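Long-range contact in protein A52 (Vaccinia virus, PDB 2VVW), which is a Bcl-2-like protein that suppresses host innate immunity, binding IRAK2 to inhibit NF-kappa-B signalling and TRAF6 to activate p38: residues Tyr28-Gly33 against Ser120-Cys125. Residues are numbered along the deposited sequence; the frame is centred on the assembly and turned at random.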
# COMPACT_ATOMS: atom_id res chain seq x y z
N TYR A 28 -7.28 -3.08 2.02
CA TYR A 28 -7.61 -4.50 1.81
C TYR A 28 -6.99 -5.05 0.52
O TYR A 28 -6.31 -6.07 0.50
CB TYR A 28 -9.13 -4.67 1.77
CG TYR A 28 -9.57 -6.08 1.50
CD1 TYR A 28 -9.42 -7.07 2.48
CD2 TYR A 28 -10.13 -6.44 0.28
CE1 TYR A 28 -9.81 -8.36 2.26
CE2 TYR A 28 -10.53 -7.74 0.04
CZ TYR A 28 -10.37 -8.70 1.04
OH TYR A 28 -10.77 -10.00 0.82
N PHE A 29 -7.22 -4.35 -0.58
CA PHE A 29 -6.62 -4.76 -1.84
C PHE A 29 -5.11 -4.65 -1.88
O PHE A 29 -4.44 -5.52 -2.44
CB PHE A 29 -7.29 -4.05 -3.02
CG PHE A 29 -8.71 -4.47 -3.23
CD1 PHE A 29 -9.03 -5.79 -3.48
CD2 PHE A 29 -9.74 -3.56 -3.16
CE1 PHE A 29 -10.34 -6.18 -3.67
CE2 PHE A 29 -11.05 -3.96 -3.34
CZ PHE A 29 -11.35 -5.26 -3.59
N MET A 30 -4.56 -3.63 -1.21
CA MET A 30 -3.11 -3.49 -1.11
C MET A 30 -2.53 -4.67 -0.36
O MET A 30 -1.63 -5.33 -0.86
CB MET A 30 -2.77 -2.20 -0.37
CG MET A 30 -1.32 -1.98 -0.05
SD MET A 30 -1.12 -0.54 1.02
CE MET A 30 -1.68 -1.19 2.62
N TYR A 31 -3.07 -4.96 0.81
CA TYR A 31 -2.49 -6.01 1.65
C TYR A 31 -2.70 -7.42 1.08
O TYR A 31 -1.79 -8.27 1.11
CB TYR A 31 -3.02 -5.92 3.08
CG TYR A 31 -2.38 -4.85 3.94
CD1 TYR A 31 -1.01 -4.89 4.23
CD2 TYR A 31 -3.14 -3.81 4.50
CE1 TYR A 31 -0.40 -3.92 5.02
CE2 TYR A 31 -2.52 -2.83 5.33
CZ TYR A 31 -1.16 -2.89 5.56
OH TYR A 31 -0.55 -1.96 6.37
N ARG A 32 -3.91 -7.69 0.58
CA ARG A 32 -4.19 -8.98 -0.03
C ARG A 32 -3.42 -9.13 -1.35
O ARG A 32 -2.81 -10.18 -1.61
CB ARG A 32 -5.69 -9.15 -0.26
CG ARG A 32 -6.05 -10.51 -0.85
CD ARG A 32 -7.52 -10.84 -0.69
NE ARG A 32 -7.87 -12.06 -1.41
CZ ARG A 32 -8.97 -12.77 -1.21
NH1 ARG A 32 -9.85 -12.42 -0.29
NH2 ARG A 32 -9.18 -13.87 -1.93
N GLY A 33 -3.40 -8.08 -2.15
CA GLY A 33 -2.65 -8.09 -3.40
C GLY A 33 -1.13 -8.21 -3.30
O GLY A 33 -0.49 -8.72 -4.23
N SER A 120 1.85 -4.59 -9.18
CA SER A 120 1.19 -3.27 -9.34
C SER A 120 -0.26 -3.29 -9.87
O SER A 120 -0.95 -2.25 -9.88
CB SER A 120 2.03 -2.41 -10.30
OG SER A 120 2.06 -2.98 -11.59
N ARG A 121 -0.72 -4.45 -10.31
CA ARG A 121 -2.07 -4.57 -10.88
C ARG A 121 -3.20 -4.42 -9.87
O ARG A 121 -4.34 -4.07 -10.26
CB ARG A 121 -2.23 -5.90 -11.62
CG ARG A 121 -1.45 -5.95 -12.89
CD ARG A 121 -1.98 -6.99 -13.87
NE ARG A 121 -1.25 -6.87 -15.12
CZ ARG A 121 -1.41 -7.66 -16.18
NH1 ARG A 121 -2.30 -8.64 -16.17
NH2 ARG A 121 -0.67 -7.45 -17.26
N TRP A 122 -2.89 -4.63 -8.58
CA TRP A 122 -3.85 -4.42 -7.50
C TRP A 122 -4.51 -3.06 -7.63
O TRP A 122 -5.66 -2.90 -7.28
CB TRP A 122 -3.19 -4.59 -6.11
CG TRP A 122 -2.32 -3.45 -5.67
CD1 TRP A 122 -0.99 -3.29 -5.93
CD2 TRP A 122 -2.70 -2.34 -4.87
NE1 TRP A 122 -0.52 -2.14 -5.35
CE2 TRP A 122 -1.55 -1.53 -4.69
CE3 TRP A 122 -3.91 -1.92 -4.30
CZ2 TRP A 122 -1.57 -0.33 -3.98
CZ3 TRP A 122 -3.93 -0.73 -3.59
CH2 TRP A 122 -2.76 0.05 -3.44
N LYS A 123 -3.79 -2.08 -8.15
CA LYS A 123 -4.37 -0.73 -8.36
C LYS A 123 -5.63 -0.76 -9.23
O LYS A 123 -6.50 0.12 -9.12
CB LYS A 123 -3.34 0.17 -9.00
CG LYS A 123 -2.09 0.46 -8.16
CD LYS A 123 -2.38 1.36 -6.98
CE LYS A 123 -1.08 1.99 -6.44
NZ LYS A 123 -0.28 2.76 -7.46
N TYR A 124 -5.72 -1.74 -10.12
CA TYR A 124 -6.91 -1.86 -10.99
C TYR A 124 -8.17 -2.24 -10.21
O TYR A 124 -9.28 -1.94 -10.65
CB TYR A 124 -6.66 -2.85 -12.14
CG TYR A 124 -5.82 -2.27 -13.23
CD1 TYR A 124 -6.41 -1.64 -14.31
CD2 TYR A 124 -4.42 -2.28 -13.15
CE1 TYR A 124 -5.65 -1.08 -15.32
CE2 TYR A 124 -3.64 -1.71 -14.15
CZ TYR A 124 -4.27 -1.12 -15.24
OH TYR A 124 -3.52 -0.55 -16.24
N CYS A 125 -8.01 -2.95 -9.09
CA CYS A 125 -9.14 -3.20 -8.19
C CYS A 125 -9.79 -1.89 -7.75
O CYS A 125 -11.01 -1.79 -7.71
CB CYS A 125 -8.72 -4.00 -6.98
SG CYS A 125 -7.97 -5.57 -7.39
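In the all-helical Bcl-2-like fold of A52, the packing of helix 21-35 against segment 120-125, which leads into helix 123-132, illustrates how aromatic faces can join two parts of a chain with no polar bonds between residues 28-33 and 120-125. The first kind of interaction is CH-pi. W122 has its CG in the crowded position between backbone N and carbonyl carbon (chi1 75°), which lays the indole against the backbone of the first helix. M30 CA sits over the six-membered ring, 3.9 Å from its centroid, and M30 N lies 3.6 Å from W122 CE3; M30 CB follows along the rim, 3.7 Å from W122 CZ3. On the opposite face of the indole rests K123 CD, so the ring is sandwiched. G33 CA lies 4.5 Å from W122 CB, where the two backbones come nearest. One residue before M30, the F29 ring is covered on one face by Y28 CD2 and on the other by C125 CB, a second CH-pi contact at 3.9 Å from the ring centroid.

The polar edge of W122 finds its partner across the subunit boundary: NE1 hydrogen-bonds to Y31 OH of the second subunit. M30 packs on its own counterpart there, so W122 and M30 also take part in the subunit interface. V110 and C106 of helix 96-115 adjoin W122 and F29.

Sulfur-aromatic contacts form the second group, both oblique. M30, extended through chi2 and bent at chi3, carries SD to 5.4 Å from the centroid of the W122 six-membered ring, the more distant of the two; C125 SG lies 4.5 Å from the F29 ring centroid.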